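Eukaryotic peptide chain release factor GTP-binding subunit (Schizosaccharomyces pombe, PDB 1R5B) is a translation release factor subunit related to elongation factor Tu, with a P-loop GTP-binding domain followed by two beta-rich domains. Local coordinates at residues K190-S195 against A233-N238; G61-L66 against S255-L260. All blocks are in the same frame, centred on the assembly; numbering follows the deposited sequence.

Interaction 1. Residues K190-S195 against A233-N238; sequences KMDEPS and AYTGQN
Asp192 and Thr235 meet side by side, their side chains running antiparallel alongside one another, and most of the contact between these two loops depends on them. The Thr235 methyl lies against the carboxylate, with CG2 3.9 Å from Asp192 OD2 and 4.0 Å from Asp192 CG. On the aspartate side, chi1 of 74° places CG between the backbone N and the carbonyl carbon, leaving OD2 beside the Thr235 methyl and OD1 near Ser232. Tyr234 adds a looser touch, its CD2 4.3 Å from Asp192 OD2 and the ring set obliquely to that oxygen. From the other flank the amide end of Gln237 reaches Asp192, where OE1 stands 4.1 Å from CB. No hydrogen bond links the two segments directly. Ser232, just before 233-238, bonds Asp192 OD1 and also Thr235 OG1. The same hydroxyl of Thr235 accepts from Gln237 N at 3.3 Å with an angle of 148°, an ST turn that ties Gln237 back to the threonine. Gln237 OE1 takes a weak hydrogen bond from Trp198 NE1. The case illustrates how one serine outside both segments, bonding a polar atom on each side, can link loops that share no direct hydrogen bond. Lys190 to Asp192 fit the last three positions of an NKxD motif and Ser232-Ala233 the later SA motif (G4 and G5), which in related GTPases line the guanine pocket. Segment 190-195 opens with a type I turn, Lys190 to Glu193, following strand 184-189, and leads toward helix 200-218. The second segment follows strand 226-230, an edge strand of the sheet, and Ala233 packs against Thr58 and Leu59 of helix 56-66.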
loop_
_atom_site.group_PDB
_atom_site.type_symbol
_atom_site.label_atom_id
_atom_site.label_comp_id
_atom_site.label_asym_id
_atom_site.label_seq_id
_atom_site.Cartn_x
_atom_site.Cartn_y
_atom_site.Cartn_z
ATOM N N LYS A 190 0.713 11.645 -24.676
ATOM C CA LYS A 190 1.066 12.404 -25.879
ATOM C C LYS A 190 0.882 13.914 -25.733
ATOM O O LYS A 190 0.574 14.601 -26.703
ATOM C CB LYS A 190 0.298 11.893 -27.106
ATOM C CG LYS A 190 0.285 10.376 -27.261
ATOM C CD LYS A 190 -0.159 9.995 -28.666
ATOM C CE LYS A 190 0.118 8.542 -29.006
ATOM N NZ LYS A 190 -0.833 8.068 -30.056
ATOM N N MET A 191 1.106 14.434 -24.532
ATOM C CA MET A 191 0.966 15.867 -24.281
ATOM C C MET A 191 2.014 16.706 -25.045
ATOM O O MET A 191 1.802 17.891 -25.282
ATOM C CB MET A 191 1.041 16.155 -22.773
ATOM C CG MET A 191 -0.118 15.579 -21.947
ATOM S SD MET A 191 -1.763 16.232 -22.324
ATOM C CE MET A 191 -1.576 17.884 -22.096
ATOM N N ASP A 192 3.122 16.073 -25.431
ATOM C CA ASP A 192 4.233 16.716 -26.123
ATOM C C ASP A 192 3.998 16.935 -27.625
ATOM O O ASP A 192 4.662 17.772 -28.249
ATOM C CB ASP A 192 5.494 15.850 -25.948
ATOM C CG ASP A 192 5.469 14.577 -26.815
ATOM O OD1 ASP A 192 4.687 13.644 -26.516
ATOM O OD2 ASP A 192 6.197 14.425 -27.824
ATOM N N GLU A 193 3.069 16.172 -28.201
ATOM C CA GLU A 193 2.873 16.122 -29.654
ATOM C C GLU A 193 2.480 17.469 -30.284
ATOM O O GLU A 193 2.019 18.358 -29.596
ATOM C CB GLU A 193 1.823 15.056 -29.994
ATOM C CG GLU A 193 2.379 13.639 -30.066
ATOM C CD GLU A 193 1.570 12.722 -30.975
ATOM O OE1 GLU A 193 0.597 13.186 -31.612
ATOM O OE2 GLU A 193 1.914 11.522 -31.060
ATOM N N PRO A 194 2.687 17.630 -31.585
ATOM C CA PRO A 194 2.317 18.873 -32.290
ATOM C C PRO A 194 0.916 19.458 -31.984
ATOM O O PRO A 194 0.787 20.664 -31.761
ATOM C CB PRO A 194 2.395 18.458 -33.762
ATOM C CG PRO A 194 3.443 17.389 -33.792
ATOM C CD PRO A 194 3.342 16.661 -32.485
ATOM N N SER A 195 -0.109 18.610 -31.974
ATOM C CA SER A 195 -1.501 19.052 -31.837
ATOM C C SER A 195 -1.856 19.430 -30.398
ATOM O O SER A 195 -2.803 20.186 -30.152
ATOM C CB SER A 195 -2.431 17.938 -32.301
ATOM O OG SER A 195 -2.247 16.781 -31.506
ATOM N N ALA A 233 4.733 9.664 -22.766
ATOM C CA ALA A 233 5.478 8.420 -22.639
ATOM C C ALA A 233 6.689 8.408 -23.560
ATOM O O ALA A 233 7.660 7.691 -23.307
ATOM C CB ALA A 233 4.566 7.228 -22.946
ATOM N N TYR A 234 6.624 9.194 -24.632
ATOM C CA TYR A 234 7.719 9.285 -25.577
ATOM C C TYR A 234 8.893 9.964 -24.887
ATOM O O TYR A 234 9.970 9.385 -24.799
ATOM C CB TYR A 234 7.297 10.048 -26.844
ATOM C CG TYR A 234 8.364 10.074 -27.933
ATOM C CD1 TYR A 234 8.693 8.918 -28.639
ATOM C CD2 TYR A 234 9.051 11.249 -28.240
ATOM C CE1 TYR A 234 9.674 8.929 -29.620
ATOM C CE2 TYR A 234 10.036 11.274 -29.231
ATOM C CZ TYR A 234 10.341 10.109 -29.915
ATOM O OH TYR A 234 11.308 10.115 -30.893
ATOM N N THR A 235 8.669 11.163 -24.355
ATOM C CA THR A 235 9.737 11.936 -23.705
ATOM C C THR A 235 9.948 11.578 -22.244
ATOM O O THR A 235 10.904 12.040 -21.630
ATOM C CB THR A 235 9.447 13.446 -23.777
ATOM O OG1 THR A 235 8.286 13.759 -22.997
ATOM C CG2 THR A 235 9.086 13.885 -25.202
ATOM N N GLY A 236 9.054 10.772 -21.682
ATOM C CA GLY A 236 9.072 10.483 -20.260
ATOM C C GLY A 236 8.696 11.641 -19.342
ATOM O O GLY A 236 8.888 11.574 -18.128
ATOM N N GLN A 237 8.138 12.701 -19.906
ATOM C CA GLN A 237 7.774 13.852 -19.105
ATOM C C GLN A 237 6.570 13.533 -18.205
ATOM O O GLN A 237 5.530 13.061 -18.668
ATOM C CB GLN A 237 7.491 15.054 -19.994
ATOM C CG GLN A 237 8.758 15.681 -20.535
ATOM C CD GLN A 237 8.506 16.599 -21.715
ATOM O OE1 GLN A 237 7.515 16.438 -22.447
ATOM N NE2 GLN A 237 9.402 17.564 -21.909
ATOM N N ASN A 238 6.751 13.798 -16.917
ATOM C CA ASN A 238 5.751 13.551 -15.885
ATOM C C ASN A 238 5.478 12.078 -15.612
ATOM O O ASN A 238 4.464 11.762 -15.010
ATOM C CB ASN A 238 4.437 14.289 -16.180
ATOM C CG ASN A 238 3.702 14.695 -14.906
ATOM O OD1 ASN A 238 4.267 15.352 -14.028
ATOM N ND2 ASN A 238 2.445 14.304 -14.804
#

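Interaction 2. Residues G61-L66 against S255-L260; sequences GNILFL and SLLEYL
This is a small, buried, wholly apolar helix-to-helix contact inside the GTP-binding domain, joining the C-terminal part of helix 56-66, which begins with the last residues of the probable P-loop, to the start of helix 256-262. Ile63 carries it from the first helix, and it divides its two branches between two leucines. Its CG2, anti to the backbone N, meets Leu257 CD2 at 4.0 Å, the two side chains crossing obliquely. The other branch runs out extended (chi2 169°), taking CD1 to 4.2 Å from Leu256 CD2. Leu257 and Leu256 thus receive the isoleucine side by side, from neighbouring positions on the first turn of their helix. The backbones stay apart, with the CA atoms of Ile63 and Leu257 8.3 Å from each other, and side chains alone bridge the gap. That first turn is itself fixed by a capping box: Glu258 N donates to Ser255 OG at 3.2 Å, and Ser255 N gives a weak bond to Glu258 OE1. Ser255 OG also has a partner in the backbone O of Lys240, while Glu258 forms a salt bridge with Arg242. Val239, in the loop before helix 256-262, packs on Ile63. Ile63 and Leu257 both touch Phe116 of edge strand 115-117, while Leu256 rests on Met229 of the opposite edge strand, 226-230.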
loop_
_atom_site.group_PDB
_atom_site.type_symbol
_atom_site.label_atom_id
_atom_site.label_comp_id
_atom_site.label_asym_id
_atom_site.label_seq_id
_atom_site.Cartn_x
_atom_site.Cartn_y
_atom_site.Cartn_z
ATOM N N GLY A 61 7.036 0.438 -21.117
ATOM C CA GLY A 61 8.426 0.323 -21.495
ATOM C C GLY A 61 9.249 1.474 -20.956
ATOM O O GLY A 61 10.367 1.282 -20.479
ATOM N N ASN A 62 8.693 2.675 -21.037
ATOM C CA ASN A 62 9.390 3.872 -20.589
ATOM C C ASN A 62 9.506 3.915 -19.055
ATOM O O ASN A 62 10.465 4.461 -18.502
ATOM C CB ASN A 62 8.673 5.101 -21.154
ATOM C CG ASN A 62 9.432 6.397 -20.915
ATOM O OD1 ASN A 62 10.456 6.688 -21.562
ATOM N ND2 ASN A 62 8.916 7.198 -19.983
ATOM N N ILE A 63 8.534 3.312 -18.374
ATOM C CA ILE A 63 8.593 3.191 -16.923
ATOM C C ILE A 63 9.719 2.232 -16.591
ATOM O O ILE A 63 10.536 2.538 -15.757
ATOM C CB ILE A 63 7.253 2.725 -16.331
ATOM C CG1 ILE A 63 6.270 3.883 -16.317
ATOM C CG2 ILE A 63 7.430 2.223 -14.907
ATOM C CD1 ILE A 63 4.855 3.482 -15.993
ATOM N N LEU A 64 9.799 1.105 -17.287
ATOM C CA LEU A 64 10.851 0.138 -17.027
ATOM C C LEU A 64 12.209 0.761 -17.232
ATOM O O LEU A 64 13.151 0.440 -16.506
ATOM C CB LEU A 64 10.699 -1.099 -17.918
ATOM C CG LEU A 64 9.492 -1.972 -17.558
ATOM C CD1 LEU A 64 9.212 -3.014 -18.626
ATOM C CD2 LEU A 64 9.686 -2.631 -16.194
ATOM N N PHE A 65 12.308 1.667 -18.204
ATOM C CA PHE A 65 13.588 2.268 -18.551
ATOM C C PHE A 65 14.010 3.309 -17.524
ATOM O O PHE A 65 15.136 3.276 -17.035
ATOM C CB PHE A 65 13.529 2.909 -19.938
ATOM C CG PHE A 65 14.735 3.745 -20.280
ATOM C CD1 PHE A 65 16.019 3.220 -20.164
ATOM C CD2 PHE A 65 14.589 5.060 -20.717
ATOM C CE1 PHE A 65 17.134 3.992 -20.476
ATOM C CE2 PHE A 65 15.706 5.834 -21.039
ATOM C CZ PHE A 65 16.977 5.297 -20.908
ATOM N N LEU A 66 13.107 4.234 -17.205
ATOM C CA LEU A 66 13.423 5.327 -16.279
ATOM C C LEU A 66 13.677 4.830 -14.867
ATOM O O LEU A 66 14.360 5.477 -14.075
ATOM C CB LEU A 66 12.298 6.342 -16.257
ATOM C CG LEU A 66 12.222 7.111 -17.564
ATOM C CD1 LEU A 66 10.874 7.725 -17.658
ATOM C CD2 LEU A 66 13.296 8.174 -17.660
ATOM N N SER A 255 4.034 13.424 -10.557
ATOM C CA SER A 255 4.281 12.547 -11.695
ATOM C C SER A 255 3.528 11.241 -11.506
ATOM O O SER A 255 3.113 10.914 -10.403
ATOM C CB SER A 255 5.773 12.249 -11.841
ATOM O OG SER A 255 6.213 11.363 -10.835
ATOM N N LEU A 256 3.360 10.492 -12.585
ATOM C CA LEU A 256 2.657 9.227 -12.506
ATOM C C LEU A 256 3.252 8.352 -11.411
ATOM O O LEU A 256 2.531 7.930 -10.518
ATOM C CB LEU A 256 2.670 8.496 -13.843
ATOM C CG LEU A 256 2.037 7.109 -13.819
ATOM C CD1 LEU A 256 0.622 7.190 -13.277
ATOM C CD2 LEU A 256 2.043 6.511 -15.209
ATOM N N LEU A 257 4.556 8.099 -11.473
ATOM C CA LEU A 257 5.190 7.191 -10.517
ATOM C C LEU A 257 5.115 7.719 -9.084
ATOM O O LEU A 257 5.016 6.948 -8.144
ATOM C CB LEU A 257 6.644 6.904 -10.891
ATOM C CG LEU A 257 6.850 6.058 -12.161
ATOM C CD1 LEU A 257 8.316 5.800 -12.341
ATOM C CD2 LEU A 257 6.107 4.749 -12.120
ATOM N N GLU A 258 5.148 9.033 -8.933
ATOM C CA GLU A 258 5.061 9.651 -7.626
ATOM C C GLU A 258 3.685 9.380 -7.015
ATOM O O GLU A 258 3.563 9.099 -5.835
ATOM C CB GLU A 258 5.286 11.148 -7.781
ATOM C CG GLU A 258 5.220 11.962 -6.508
ATOM C CD GLU A 258 5.433 13.441 -6.772
ATOM O OE1 GLU A 258 5.965 13.795 -7.853
ATOM O OE2 GLU A 258 5.059 14.246 -5.890
ATOM N N TYR A 259 2.654 9.483 -7.837
ATOM C CA TYR A 259 1.292 9.185 -7.430
ATOM C C TYR A 259 1.092 7.677 -7.145
ATOM O O TYR A 259 0.460 7.311 -6.157
ATOM C CB TYR A 259 0.306 9.657 -8.507
ATOM C CG TYR A 259 -1.096 9.333 -8.138
ATOM C CD1 TYR A 259 -1.786 10.124 -7.219
ATOM C CD2 TYR A 259 -1.725 8.203 -8.645
ATOM C CE1 TYR A 259 -3.077 9.813 -6.840
ATOM C CE2 TYR A 259 -3.023 7.880 -8.257
ATOM C CZ TYR A 259 -3.681 8.683 -7.357
ATOM O OH TYR A 259 -4.951 8.377 -6.975
ATOM N N LEU A 260 1.610 6.820 -8.021
ATOM C CA LEU A 260 1.528 5.367 -7.844
ATOM C C LEU A 260 2.203 4.926 -6.531
ATOM O O LEU A 260 1.762 3.986 -5.877
ATOM C CB LEU A 260 2.202 4.652 -9.013
ATOM C CG LEU A 260 1.381 3.991 -10.134
ATOM C CD1 LEU A 260 0.046 4.640 -10.348
ATOM C CD2 LEU A 260 2.205 3.953 -11.438
#

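Interactions 1 and 2 sit with centres about 14 Å apart in the same GTP-binding domain, and both segments of interaction 1 fall between the two segments of interaction 2 in sequence. They share a direct seam: Asn238 O lies 3.0 Å from Leu256 N, a probable hydrogen bond that joins the end of 233-238 to the start of helix 256-262. Elsewhere along the border, Ala233 O lies 3.2 Å from Asn62 CG. Helix 56-66 begins with the last residues of a probable P-loop, and Lys190 bonds the backbone O of Asp53 in that region, linking interaction 1 to the presumed nucleotide site; interaction 2 is buried apolar packing on the later part of the same helix.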